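Long-range contacts in probable M18 family aminopeptidase 1 (PDB 2GLF), which probably acts as a metal-dependent aminopeptidase of the M18 family, removing residues from the N-terminus of peptides, and holds manganese ions in this crystal: residues K378-Q383 / R444-K449; G85-V90 / P266-G271; A75-D80 / R259-A264; E14-F19 / D435-Y440. All coordinates share one frame; numbering follows the deposited sequence.

Contact 1 of 4, residues K378-Q383 / R444-K449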
loop_
_atom_site.group_PDB
_atom_site.type_symbol
_atom_site.label_atom_id
_atom_site.label_comp_id
_atom_site.label_asym_id
_atom_site.label_seq_id
_atom_site.Cartn_x
_atom_site.Cartn_y
_atom_site.Cartn_z
ATOM N N LYS A 378 -31.257 39.419 -25.703
ATOM C CA LYS A 378 -31.769 40.544 -26.486
ATOM C C LYS A 378 -31.738 41.832 -25.670
ATOM O O LYS A 378 -31.151 42.831 -26.097
ATOM C CB LYS A 378 -33.199 40.254 -26.950
ATOM C CG LYS A 378 -33.688 41.143 -28.080
ATOM C CD LYS A 378 -35.041 40.666 -28.595
ATOM C CE LYS A 378 -35.482 41.417 -29.848
ATOM N NZ LYS A 378 -35.775 42.856 -29.584
ATOM N N VAL A 379 -32.364 41.805 -24.496
ATOM C CA VAL A 379 -32.389 42.974 -23.627
ATOM C C VAL A 379 -30.971 43.499 -23.379
ATOM O O VAL A 379 -30.685 44.681 -23.602
ATOM C CB VAL A 379 -33.034 42.652 -22.257
ATOM C CG1 VAL A 379 -32.889 43.847 -21.327
ATOM C CG2 VAL A 379 -34.505 42.302 -22.430
ATOM N N LEU A 380 -30.086 42.611 -22.927
ATOM C CA LEU A 380 -28.710 42.982 -22.637
ATOM C C LEU A 380 -28.051 43.704 -23.795
ATOM O O LEU A 380 -27.703 44.876 -23.683
ATOM C CB LEU A 380 -27.882 41.749 -22.271
ATOM C CG LEU A 380 -28.217 41.056 -20.949
ATOM C CD1 LEU A 380 -27.267 39.883 -20.756
ATOM C CD2 LEU A 380 -28.113 42.038 -19.783
ATOM N N ASN A 381 -27.880 43.004 -24.907
ATOM C CA ASN A 381 -27.245 43.602 -26.070
ATOM C C ASN A 381 -27.915 44.899 -26.518
ATOM O O ASN A 381 -27.232 45.853 -26.908
ATOM C CB ASN A 381 -27.207 42.603 -27.226
ATOM C CG ASN A 381 -26.286 41.442 -26.950
ATOM O OD1 ASN A 381 -25.178 41.622 -26.447
ATOM N ND2 ASN A 381 -26.731 40.241 -27.288
ATOM N N GLU A 382 -29.244 44.942 -26.457
ATOM C CA GLU A 382 -29.970 46.141 -26.858
ATOM C C GLU A 382 -29.697 47.342 -25.943
ATOM O O GLU A 382 -29.606 48.479 -26.419
ATOM C CB GLU A 382 -31.465 45.838 -26.939
ATOM C CG GLU A 382 -31.903 45.503 -28.357
ATOM C CD GLU A 382 -33.237 44.789 -28.428
ATOM O OE1 GLU A 382 -34.037 44.902 -27.474
ATOM O OE2 GLU A 382 -33.490 44.120 -29.453
ATOM N N GLN A 383 -29.554 47.096 -24.642
ATOM C CA GLN A 383 -29.264 48.171 -23.701
ATOM C C GLN A 383 -27.751 48.402 -23.609
ATOM O O GLN A 383 -27.278 49.220 -22.806
ATOM C CB GLN A 383 -29.811 47.839 -22.311
ATOM C CG GLN A 383 -31.312 47.663 -22.245
ATOM C CD GLN A 383 -32.060 48.789 -22.928
ATOM O OE1 GLN A 383 -32.113 48.859 -24.154
ATOM N NE2 GLN A 383 -32.640 49.679 -22.135
ATOM N N ARG A 444 -30.994 46.304 -13.628
ATOM C CA ARG A 444 -31.939 47.397 -13.813
ATOM C C ARG A 444 -32.613 47.340 -15.169
ATOM O O ARG A 444 -33.836 47.448 -15.273
ATOM C CB ARG A 444 -31.228 48.741 -13.661
ATOM C CG ARG A 444 -32.102 49.934 -13.975
ATOM C CD ARG A 444 -31.349 51.243 -13.810
ATOM N NE ARG A 444 -32.133 52.373 -14.302
ATOM C CZ ARG A 444 -31.772 53.646 -14.181
ATOM N NH1 ARG A 444 -30.631 53.962 -13.579
ATOM N NH2 ARG A 444 -32.555 54.602 -14.662
ATOM N N SER A 445 -31.808 47.176 -16.211
ATOM C CA SER A 445 -32.340 47.116 -17.559
ATOM C C SER A 445 -33.086 45.809 -17.823
ATOM O O SER A 445 -33.823 45.702 -18.796
ATOM C CB SER A 445 -31.214 47.315 -18.573
ATOM O OG SER A 445 -30.139 46.433 -18.320
ATOM N N LEU A 446 -32.900 44.814 -16.963
ATOM C CA LEU A 446 -33.604 43.553 -17.143
ATOM C C LEU A 446 -34.980 43.632 -16.500
ATOM O O LEU A 446 -35.931 42.994 -16.967
ATOM C CB LEU A 446 -32.819 42.392 -16.536
ATOM C CG LEU A 446 -31.757 41.753 -17.434
ATOM C CD1 LEU A 446 -31.008 40.704 -16.642
ATOM C CD2 LEU A 446 -32.410 41.130 -18.662
HETATM N N MSE A 447 -35.088 44.408 -15.425
HETATM C CA MSE A 447 -36.367 44.574 -14.747
HETATM C C MSE A 447 -37.230 45.479 -15.614
HETATM O O MSE A 447 -38.450 45.320 -15.685
HETATM C CB MSE A 447 -36.177 45.233 -13.386
HETATM C CG MSE A 447 -35.262 44.489 -12.452
HETATM SE SE MSE A 447 -34.932 45.501 -10.836
HETATM C CE MSE A 447 -35.672 44.267 -9.542
ATOM N N GLU A 448 -36.570 46.427 -16.274
ATOM C CA GLU A 448 -37.231 47.402 -17.136
ATOM C C GLU A 448 -37.685 46.880 -18.491
ATOM O O GLU A 448 -38.771 47.226 -18.958
ATOM C CB GLU A 448 -36.306 48.600 -17.386
ATOM C CG GLU A 448 -36.154 49.569 -16.224
ATOM C CD GLU A 448 -35.142 50.679 -16.511
ATOM O OE1 GLU A 448 -35.067 51.639 -15.709
ATOM O OE2 GLU A 448 -34.418 50.588 -17.531
ATOM N N LYS A 449 -36.863 46.046 -19.118
ATOM C CA LYS A 449 -37.177 45.559 -20.453
ATOM C C LYS A 449 -37.666 44.119 -20.619
ATOM O O LYS A 449 -38.121 43.764 -21.705
ATOM C CB LYS A 449 -35.965 45.791 -21.364
ATOM C CG LYS A 449 -35.341 47.185 -21.257
ATOM C CD LYS A 449 -35.948 48.184 -22.233
ATOM C CE LYS A 449 -37.369 48.585 -21.868
ATOM N NZ LYS A 449 -37.446 49.429 -20.644
#
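V379 points one methyl, CG1, in among S445, L446 and K449, where helix segments 378-382 and 444-449 meet with their axes 119° apart. From its CB, which has L446 CD2 as neighbour, the side chain forks. CG1, anti to the backbone N (chi1 173°), runs in among the carbonyl O of S445, the CD2 of L446 and the CB of K449, the last 3.6 Å from V379 CG1. CG2 lies against the same K449 CB, 3.9 Å away. L380 adds its CD2, 4.3 Å from L446 CG. Further along the chain, Q383 rests its CG on the CB of S445 (3.7 Å), and the Q383 and K449 side chains cross at about a right angle, the end of Q383 lying by the CG and CD of K449. The S445 hydroxyl turns back to its own helix, bonded to V441 O. An alanine in place of Q383 would probably leave the K449 methylenes without the chain beside them and S445 CB without the CG that touches it. No hydrogen bond or salt bridge spans the two segments, and K378-E382 and the weak R444-E448 pair stay within their own helices, so this helix-end packing rests on shape and apolar contact.

Contact 2 of 4, residues G85-V90 / P266-G271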
loop_
_atom_site.group_PDB
_atom_site.type_symbol
_atom_site.label_atom_id
_atom_site.label_comp_id
_atom_site.label_asym_id
_atom_site.label_seq_id
_atom_site.Cartn_x
_atom_site.Cartn_y
_atom_site.Cartn_z
ATOM N N GLY A 85 -47.649 39.279 -14.442
ATOM C CA GLY A 85 -46.369 38.782 -13.969
ATOM C C GLY A 85 -45.468 39.922 -13.546
ATOM O O GLY A 85 -45.837 41.092 -13.670
ATOM N N LEU A 86 -44.290 39.599 -13.032
ATOM C CA LEU A 86 -43.357 40.640 -12.627
ATOM C C LEU A 86 -41.923 40.234 -12.900
ATOM O O LEU A 86 -41.642 39.069 -13.180
ATOM C CB LEU A 86 -43.543 41.010 -11.144
ATOM C CG LEU A 86 -43.640 39.992 -10.003
ATOM C CD1 LEU A 86 -43.902 40.748 -8.698
ATOM C CD2 LEU A 86 -44.768 38.998 -10.256
ATOM N N ASN A 87 -41.026 41.212 -12.861
ATOM C CA ASN A 87 -39.610 40.967 -13.086
ATOM C C ASN A 87 -38.904 40.964 -11.739
ATOM O O ASN A 87 -38.638 42.014 -11.157
ATOM C CB ASN A 87 -39.017 42.049 -13.988
ATOM C CG ASN A 87 -39.286 41.792 -15.458
ATOM O OD1 ASN A 87 -40.018 40.860 -15.818
ATOM N ND2 ASN A 87 -38.692 42.615 -16.320
ATOM N N LEU A 88 -38.619 39.767 -11.241
ATOM C CA LEU A 88 -37.953 39.619 -9.960
ATOM C C LEU A 88 -36.513 39.175 -10.104
ATOM O O LEU A 88 -36.183 38.344 -10.945
ATOM C CB LEU A 88 -38.661 38.571 -9.110
ATOM C CG LEU A 88 -40.105 38.785 -8.702
ATOM C CD1 LEU A 88 -40.558 37.551 -7.929
ATOM C CD2 LEU A 88 -40.233 40.045 -7.861
ATOM N N VAL A 89 -35.658 39.744 -9.275
ATOM C CA VAL A 89 -34.265 39.351 -9.241
ATOM C C VAL A 89 -34.153 38.895 -7.783
ATOM O O VAL A 89 -34.573 39.614 -6.869
ATOM C CB VAL A 89 -33.337 40.545 -9.551
ATOM C CG1 VAL A 89 -33.690 41.709 -8.663
ATOM C CG2 VAL A 89 -31.889 40.151 -9.361
ATOM N N VAL A 90 -33.642 37.688 -7.560
ATOM C CA VAL A 90 -33.533 37.167 -6.201
ATOM C C VAL A 90 -32.115 36.816 -5.801
ATOM O O VAL A 90 -31.309 36.402 -6.637
ATOM C CB VAL A 90 -34.402 35.914 -6.020
ATOM C CG1 VAL A 90 -35.844 36.253 -6.301
ATOM C CG2 VAL A 90 -33.926 34.807 -6.950
ATOM N N PRO A 266 -39.936 50.919 -14.162
ATOM C CA PRO A 266 -40.713 49.728 -14.503
ATOM C C PRO A 266 -41.793 49.955 -15.547
ATOM O O PRO A 266 -42.341 51.049 -15.672
ATOM C CB PRO A 266 -41.310 49.307 -13.162
ATOM C CG PRO A 266 -40.386 49.914 -12.155
ATOM C CD PRO A 266 -40.114 51.255 -12.741
ATOM N N GLU A 267 -42.094 48.901 -16.295
ATOM C CA GLU A 267 -43.126 48.952 -17.315
ATOM C C GLU A 267 -44.073 47.833 -16.923
ATOM O O GLU A 267 -45.207 47.752 -17.384
ATOM C CB GLU A 267 -42.515 48.683 -18.688
ATOM C CG GLU A 267 -43.325 49.226 -19.847
ATOM C CD GLU A 267 -42.577 49.139 -21.162
ATOM O OE1 GLU A 267 -41.413 49.593 -21.212
ATOM O OE2 GLU A 267 -43.152 48.625 -22.146
ATOM N N LYS A 268 -43.573 46.990 -16.030
ATOM C CA LYS A 268 -44.275 45.826 -15.511
ATOM C C LYS A 268 -43.861 45.746 -14.036
ATOM O O LYS A 268 -42.754 46.147 -13.687
ATOM C CB LYS A 268 -43.784 44.605 -16.293
ATOM C CG LYS A 268 -44.232 43.246 -15.809
ATOM C CD LYS A 268 -43.542 42.167 -16.641
ATOM C CE LYS A 268 -44.026 40.776 -16.280
ATOM N NZ LYS A 268 -43.348 39.708 -17.071
ATOM N N SER A 269 -44.733 45.263 -13.163
ATOM C CA SER A 269 -44.365 45.168 -11.754
ATOM C C SER A 269 -42.988 44.524 -11.617
ATOM O O SER A 269 -42.648 43.608 -12.366
ATOM C CB SER A 269 -45.379 44.319 -10.977
ATOM O OG SER A 269 -46.613 44.991 -10.790
ATOM N N ILE A 270 -42.195 45.002 -10.665
ATOM C CA ILE A 270 -40.872 44.435 -10.435
ATOM C C ILE A 270 -40.668 44.207 -8.943
ATOM O O ILE A 270 -41.482 44.629 -8.127
ATOM C CB ILE A 270 -39.756 45.363 -10.932
ATOM C CG1 ILE A 270 -39.764 46.665 -10.126
ATOM C CG2 ILE A 270 -39.925 45.620 -12.413
ATOM C CD1 ILE A 270 -38.552 47.553 -10.349
ATOM N N GLY A 271 -39.577 43.544 -8.586
ATOM C CA GLY A 271 -39.319 43.292 -7.183
ATOM C C GLY A 271 -38.050 42.504 -6.931
ATOM O O GLY A 271 -37.471 41.925 -7.856
#
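K268 and N87 meet with their side chains at about a right angle. The lysine leaves with CG anti to the backbone N (chi1 172°) and stays extended beyond it. Its CG and CE both pass the carbonyl O of G85, with CE 3.2 Å from G85 O, and its NZ comes 3.7 Å from N87 OD1, near but not hydrogen-bonded. An alanine here would probably leave the G85 carbonyl and N87 OD1 without the chain and ammonium group beside them. The N87 amide has its own partner, ND2 bonding M447 O of helix 433-449. N87 and I270 point to one face of the sheet, N87 CB to I270 CG2 4.0 Å; L88 points to the other, where G271 has no side chain and L88 CD2 lies 3.3 Å from G271 O. L86 CB and S269 CB lie 3.8 Å apart. Three backbone bonds tie the edges: N87 N to S269 O (2.9 Å), G271 N to N87 O (3.1 Å) and V89 N to G271 O (3.2 Å). This is parallel pairing of strands 87-92 and 270-275 inside the mixed sheet of the M18 catalytic fold; the first strand runs on to H92, which binds manganese in this crystal.

Contact 3 of 4, residues A75-D80 / R259-A264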
loop_
_atom_site.group_PDB
_atom_site.type_symbol
_atom_site.label_atom_id
_atom_site.label_comp_id
_atom_site.label_asym_id
_atom_site.label_seq_id
_atom_site.Cartn_x
_atom_site.Cartn_y
_atom_site.Cartn_z
ATOM N N ALA A 75 -39.113 42.881 -1.461
ATOM C CA ALA A 75 -39.535 44.239 -1.765
ATOM C C ALA A 75 -40.123 44.301 -3.161
ATOM O O ALA A 75 -39.496 43.863 -4.122
ATOM C CB ALA A 75 -38.357 45.189 -1.662
ATOM N N PHE A 76 -41.332 44.839 -3.274
ATOM C CA PHE A 76 -41.964 44.951 -4.576
ATOM C C PHE A 76 -42.269 46.391 -4.942
ATOM O O PHE A 76 -42.211 47.303 -4.112
ATOM C CB PHE A 76 -43.275 44.162 -4.632
ATOM C CG PHE A 76 -43.148 42.734 -4.203
ATOM C CD1 PHE A 76 -43.488 42.352 -2.904
ATOM C CD2 PHE A 76 -42.677 41.766 -5.089
ATOM C CE1 PHE A 76 -43.358 41.030 -2.497
ATOM C CE2 PHE A 76 -42.543 40.438 -4.689
ATOM C CZ PHE A 76 -42.882 40.068 -3.393
ATOM N N ARG A 77 -42.573 46.571 -6.218
ATOM C CA ARG A 77 -42.969 47.849 -6.780
ATOM C C ARG A 77 -44.069 47.444 -7.749
ATOM O O ARG A 77 -43.864 47.394 -8.962
ATOM C CB ARG A 77 -41.806 48.532 -7.513
ATOM C CG ARG A 77 -40.854 49.253 -6.584
ATOM C CD ARG A 77 -39.806 50.035 -7.347
ATOM N NE ARG A 77 -40.404 51.063 -8.192
ATOM C CZ ARG A 77 -39.719 51.824 -9.046
ATOM N NH1 ARG A 77 -38.406 51.676 -9.170
ATOM N NH2 ARG A 77 -40.350 52.727 -9.787
ATOM N N VAL A 78 -45.222 47.094 -7.181
ATOM C CA VAL A 78 -46.374 46.688 -7.968
ATOM C C VAL A 78 -46.764 47.915 -8.768
ATOM O O VAL A 78 -46.938 49.000 -8.207
ATOM C CB VAL A 78 -47.538 46.258 -7.069
ATOM C CG1 VAL A 78 -48.735 45.907 -7.913
ATOM C CG2 VAL A 78 -47.124 45.062 -6.232
ATOM N N VAL A 79 -46.890 47.740 -10.077
ATOM C CA VAL A 79 -47.205 48.844 -10.961
ATOM C C VAL A 79 -48.331 48.506 -11.933
ATOM O O VAL A 79 -48.764 49.348 -12.719
ATOM C CB VAL A 79 -45.923 49.258 -11.723
ATOM C CG1 VAL A 79 -46.229 50.270 -12.796
ATOM C CG2 VAL A 79 -44.919 49.845 -10.738
ATOM N N ASP A 80 -48.813 47.273 -11.871
ATOM C CA ASP A 80 -49.896 46.844 -12.743
ATOM C C ASP A 80 -50.580 45.638 -12.113
ATOM O O ASP A 80 -50.363 45.339 -10.938
ATOM C CB ASP A 80 -49.356 46.466 -14.120
ATOM C CG ASP A 80 -50.423 46.531 -15.202
ATOM O OD1 ASP A 80 -51.574 46.122 -14.935
ATOM O OD2 ASP A 80 -50.113 46.985 -16.325
ATOM N N ARG A 259 -30.236 48.407 -5.462
ATOM C CA ARG A 259 -30.024 49.671 -6.151
ATOM C C ARG A 259 -30.764 49.732 -7.481
ATOM O O ARG A 259 -31.225 50.796 -7.890
ATOM C CB ARG A 259 -28.525 49.919 -6.362
ATOM C CG ARG A 259 -27.764 50.219 -5.070
ATOM C CD ARG A 259 -28.215 51.538 -4.452
ATOM N NE ARG A 259 -27.895 52.644 -5.339
ATOM C CZ ARG A 259 -26.660 53.070 -5.578
ATOM N NH1 ARG A 259 -25.632 52.486 -4.981
ATOM N NH2 ARG A 259 -26.452 54.049 -6.444
ATOM N N ALA A 260 -30.884 48.592 -8.155
ATOM C CA ALA A 260 -31.592 48.542 -9.427
ATOM C C ALA A 260 -33.078 48.753 -9.160
ATOM O O ALA A 260 -33.725 49.578 -9.805
ATOM C CB ALA A 260 -31.367 47.200 -10.099
ATOM N N LEU A 261 -33.610 48.011 -8.194
ATOM C CA LEU A 261 -35.019 48.111 -7.827
ATOM C C LEU A 261 -35.399 49.553 -7.578
ATOM O O LEU A 261 -36.423 50.025 -8.063
ATOM C CB LEU A 261 -35.312 47.307 -6.553
ATOM C CG LEU A 261 -36.744 47.430 -6.012
ATOM C CD1 LEU A 261 -37.689 46.770 -6.999
ATOM C CD2 LEU A 261 -36.885 46.777 -4.649
ATOM N N LEU A 262 -34.558 50.249 -6.822
ATOM C CA LEU A 262 -34.806 51.639 -6.466
ATOM C C LEU A 262 -34.728 52.667 -7.593
ATOM O O LEU A 262 -35.395 53.701 -7.526
ATOM C CB LEU A 262 -33.853 52.062 -5.344
ATOM C CG LEU A 262 -33.920 51.266 -4.041
ATOM C CD1 LEU A 262 -33.074 51.958 -2.992
ATOM C CD2 LEU A 262 -35.360 51.156 -3.566
ATOM N N SER A 263 -33.936 52.400 -8.629
ATOM C CA SER A 263 -33.795 53.378 -9.698
ATOM C C SER A 263 -34.363 52.953 -11.039
ATOM O O SER A 263 -34.163 53.621 -12.050
ATOM C CB SER A 263 -32.324 53.751 -9.867
ATOM O OG SER A 263 -31.585 52.648 -10.350
ATOM N N ALA A 264 -35.082 51.850 -11.058
ATOM C CA ALA A 264 -35.644 51.394 -12.312
ATOM C C ALA A 264 -36.926 52.149 -12.675
ATOM O O ALA A 264 -37.616 52.695 -11.808
ATOM C CB ALA A 264 -35.920 49.894 -12.236
#
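The guanidinium of R77 turns its edge to the end of helix 248-263, with the carbonyl oxygens of L261 and A264 both near its plane. NH1 serves both: it bonds L261 O at 2.8 Å, the oxygen in the guanidinium plane and the donor nearly along the C=O axis, and A264 O at 2.9 Å, with that oxygen tilted 22° from the plane. A weak bond from R77 NH2 also reaches A264 O. The chain bends at chi3 (61°) to bring NE round, and the stem before the bend serves as an apolar surface: R77 and L261 lie alongside, running opposite ways, R77 CD to L261 CD1 3.9 Å. The other L261 methyl, CD2, meets A75 CB at 3.7 Å. The positive group thus lies against two carbonyls at a helix C-terminus, where the helix dipole would probably add to the attraction. Strand 75-77 and helix 259-263 run 25° apart. Strand 270-275 lies next to 73-77 in the sheet, R77 and I270 sharing a backbone bond, and its I270 packs on R77, L261 and A264. F76, pointing away from the helix, reaches helix 292-303, while A260 and S263 touch helix 433-449.

Contact 4 of 4, residues E14-F19 / D435-Y440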
loop_
_atom_site.group_PDB
_atom_site.type_symbol
_atom_site.label_atom_id
_atom_site.label_comp_id
_atom_site.label_asym_id
_atom_site.label_seq_id
_atom_site.Cartn_x
_atom_site.Cartn_y
_atom_site.Cartn_z
ATOM N N GLU A 14 -15.493 57.570 -12.924
ATOM C CA GLU A 14 -16.267 58.295 -11.923
ATOM C C GLU A 14 -17.541 57.586 -11.452
ATOM O O GLU A 14 -17.839 57.572 -10.254
ATOM C CB GLU A 14 -16.610 59.706 -12.428
ATOM C CG GLU A 14 -16.662 59.862 -13.941
ATOM C CD GLU A 14 -15.287 60.054 -14.567
ATOM O OE1 GLU A 14 -15.196 60.096 -15.813
ATOM O OE2 GLU A 14 -14.300 60.174 -13.813
ATOM N N GLU A 15 -18.294 56.994 -12.373
ATOM C CA GLU A 15 -19.517 56.310 -11.973
ATOM C C GLU A 15 -19.230 55.001 -11.234
ATOM O O GLU A 15 -19.950 54.638 -10.309
ATOM C CB GLU A 15 -20.419 56.056 -13.190
ATOM C CG GLU A 15 -20.993 57.333 -13.796
ATOM C CD GLU A 15 -22.020 57.073 -14.884
ATOM O OE1 GLU A 15 -23.078 56.484 -14.582
ATOM O OE2 GLU A 15 -21.775 57.460 -16.045
ATOM N N ILE A 16 -18.173 54.303 -11.636
ATOM C CA ILE A 16 -17.790 53.041 -11.006
ATOM C C ILE A 16 -17.280 53.303 -9.593
ATOM O O ILE A 16 -17.735 52.682 -8.637
ATOM C CB ILE A 16 -16.690 52.327 -11.838
ATOM C CG1 ILE A 16 -17.295 51.798 -13.147
ATOM C CG2 ILE A 16 -16.056 51.208 -11.029
ATOM C CD1 ILE A 16 -16.276 51.381 -14.170
ATOM N N GLU A 17 -16.335 54.230 -9.464
ATOM C CA GLU A 17 -15.781 54.585 -8.161
ATOM C C GLU A 17 -16.874 54.976 -7.179
ATOM O O GLU A 17 -16.929 54.473 -6.052
ATOM C CB GLU A 17 -14.794 55.743 -8.299
ATOM C CG GLU A 17 -13.384 55.299 -8.557
ATOM C CD GLU A 17 -12.900 54.351 -7.486
ATOM O OE1 GLU A 17 -12.953 54.731 -6.297
ATOM O OE2 GLU A 17 -12.475 53.228 -7.834
ATOM N N ALA A 18 -17.744 55.884 -7.612
ATOM C CA ALA A 18 -18.838 56.350 -6.773
ATOM C C ALA A 18 -19.682 55.172 -6.309
ATOM O O ALA A 18 -19.933 55.015 -5.119
ATOM C CB ALA A 18 -19.700 57.337 -7.544
ATOM N N PHE A 19 -20.091 54.338 -7.261
ATOM C CA PHE A 19 -20.925 53.184 -6.971
ATOM C C PHE A 19 -20.254 52.148 -6.077
ATOM O O PHE A 19 -20.927 51.476 -5.287
ATOM C CB PHE A 19 -21.373 52.506 -8.266
ATOM C CG PHE A 19 -22.471 51.508 -8.060
ATOM C CD1 PHE A 19 -23.765 51.933 -7.777
ATOM C CD2 PHE A 19 -22.205 50.146 -8.080
ATOM C CE1 PHE A 19 -24.777 51.018 -7.511
ATOM C CE2 PHE A 19 -23.206 49.222 -7.816
ATOM C CZ PHE A 19 -24.498 49.659 -7.529
ATOM N N ASP A 435 -17.348 45.152 -12.610
ATOM C CA ASP A 435 -18.414 44.162 -12.678
ATOM C C ASP A 435 -19.531 44.517 -11.705
ATOM O O ASP A 435 -20.718 44.393 -12.025
ATOM C CB ASP A 435 -17.881 42.754 -12.380
ATOM C CG ASP A 435 -16.957 42.228 -13.479
ATOM O OD1 ASP A 435 -17.149 42.587 -14.660
ATOM O OD2 ASP A 435 -16.047 41.437 -13.163
ATOM N N LEU A 436 -19.149 44.969 -10.516
ATOM C CA LEU A 436 -20.121 45.357 -9.504
ATOM C C LEU A 436 -21.144 46.299 -10.150
ATOM O O LEU A 436 -22.357 46.078 -10.073
ATOM C CB LEU A 436 -19.398 46.065 -8.358
ATOM C CG LEU A 436 -20.084 46.414 -7.032
ATOM C CD1 LEU A 436 -19.987 47.911 -6.817
ATOM C CD2 LEU A 436 -21.529 45.949 -7.009
ATOM N N PHE A 437 -20.630 47.335 -10.808
ATOM C CA PHE A 437 -21.448 48.339 -11.476
ATOM C C PHE A 437 -22.251 47.758 -12.625
ATOM O O PHE A 437 -23.463 47.959 -12.715
ATOM C CB PHE A 437 -20.553 49.452 -12.015
ATOM C CG PHE A 437 -21.308 50.636 -12.567
ATOM C CD1 PHE A 437 -22.011 51.491 -11.718
ATOM C CD2 PHE A 437 -21.301 50.905 -13.934
ATOM C CE1 PHE A 437 -22.694 52.594 -12.218
ATOM C CE2 PHE A 437 -21.983 52.004 -14.444
ATOM C CZ PHE A 437 -22.682 52.853 -13.581
ATOM N N GLU A 438 -21.576 47.038 -13.508
ATOM C CA GLU A 438 -22.258 46.480 -14.657
ATOM C C GLU A 438 -23.381 45.526 -14.279
ATOM O O GLU A 438 -24.348 45.367 -15.028
ATOM C CB GLU A 438 -21.265 45.781 -15.576
ATOM C CG GLU A 438 -21.825 45.548 -16.968
ATOM C CD GLU A 438 -22.175 46.841 -17.682
ATOM O OE1 GLU A 438 -22.731 46.779 -18.796
ATOM O OE2 GLU A 438 -21.887 47.921 -17.133
ATOM N N THR A 439 -23.250 44.879 -13.125
ATOM C CA THR A 439 -24.286 43.960 -12.670
ATOM C C THR A 439 -25.520 44.802 -12.405
ATOM O O THR A 439 -26.623 44.473 -12.849
ATOM C CB THR A 439 -23.865 43.238 -11.386
ATOM O OG1 THR A 439 -22.816 42.312 -11.693
ATOM C CG2 THR A 439 -25.046 42.490 -10.778
ATOM N N TYR A 440 -25.309 45.901 -11.686
ATOM C CA TYR A 440 -26.367 46.858 -11.362
ATOM C C TYR A 440 -27.066 47.334 -12.638
ATOM O O TYR A 440 -28.274 47.527 -12.662
ATOM C CB TYR A 440 -25.760 48.064 -10.644
ATOM C CG TYR A 440 -26.597 49.315 -10.736
ATOM C CD1 TYR A 440 -27.805 49.425 -10.044
ATOM C CD2 TYR A 440 -26.187 50.384 -11.525
ATOM C CE1 TYR A 440 -28.584 50.574 -10.139
ATOM C CE2 TYR A 440 -26.954 51.536 -11.627
ATOM C CZ TYR A 440 -28.150 51.625 -10.935
ATOM O OH TYR A 440 -28.916 52.762 -11.057
#
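F19 is the bump that fills the hollow between L436, F437 and Y440 on helix 433-449. Its CG stands anti to the backbone N (chi1 -167°), and the side chain crosses those of all three at a slant. L436 CD1 lies 3.4 Å from F19 CD2. F437 offers its own edge to the F19 face in an offset edge-to-face pair, centroids 5.6 Å apart and planes at 72°; its CD1 is 3.7 Å from F19 CB. Y440 makes an offset stack on F19, centroids 4.9 Å apart and planes at 28°, with F19 CZ 3.7 Å from Y440 CB. The three rings form an aromatic cluster. In return, F437 lodges against helix 13-29, among E15, I16 and F19: E15 CB and OE1 approach CZ, while I16 CG1 lies 4.2 Å from F437 CB. Helices 14-19 and 435-440 cross nearly at a right angle, axes 9.4 Å apart at closest, so the interface is a compact patch. Helix 248-263 packs alongside: its R259 side chain touches F19 and Y440, T256 packs on L436, and Y440 OH bonds S263 OG. R11, from the loop before helix 13-29, also touches I16 and F437.

In the fold
Helix 433-449 serves both contact 1 and contact 4, its C-terminal end meeting helix 370-382 and an earlier turn meeting the N-terminal helix 13-29. Contacts 2 and 3 share the mixed sheet, where strand 270-275 lies between 73-77 and 87-92. All four are largely buried; no touching residue of contacts 2, 3 and 4 is exposed, whereas contact 1 has K449. Chemistry follows place: backbone bonds between strands in contact 2, arginine to helix-end carbonyls in contact 3, aromatic rings in contact 4, and apolar contact without cross-segment hydrogen bonds in contact 1. R444 packing on A260 links contacts 1 and 3; S269 OG, bonded to V79 N, links contacts 2 and 3.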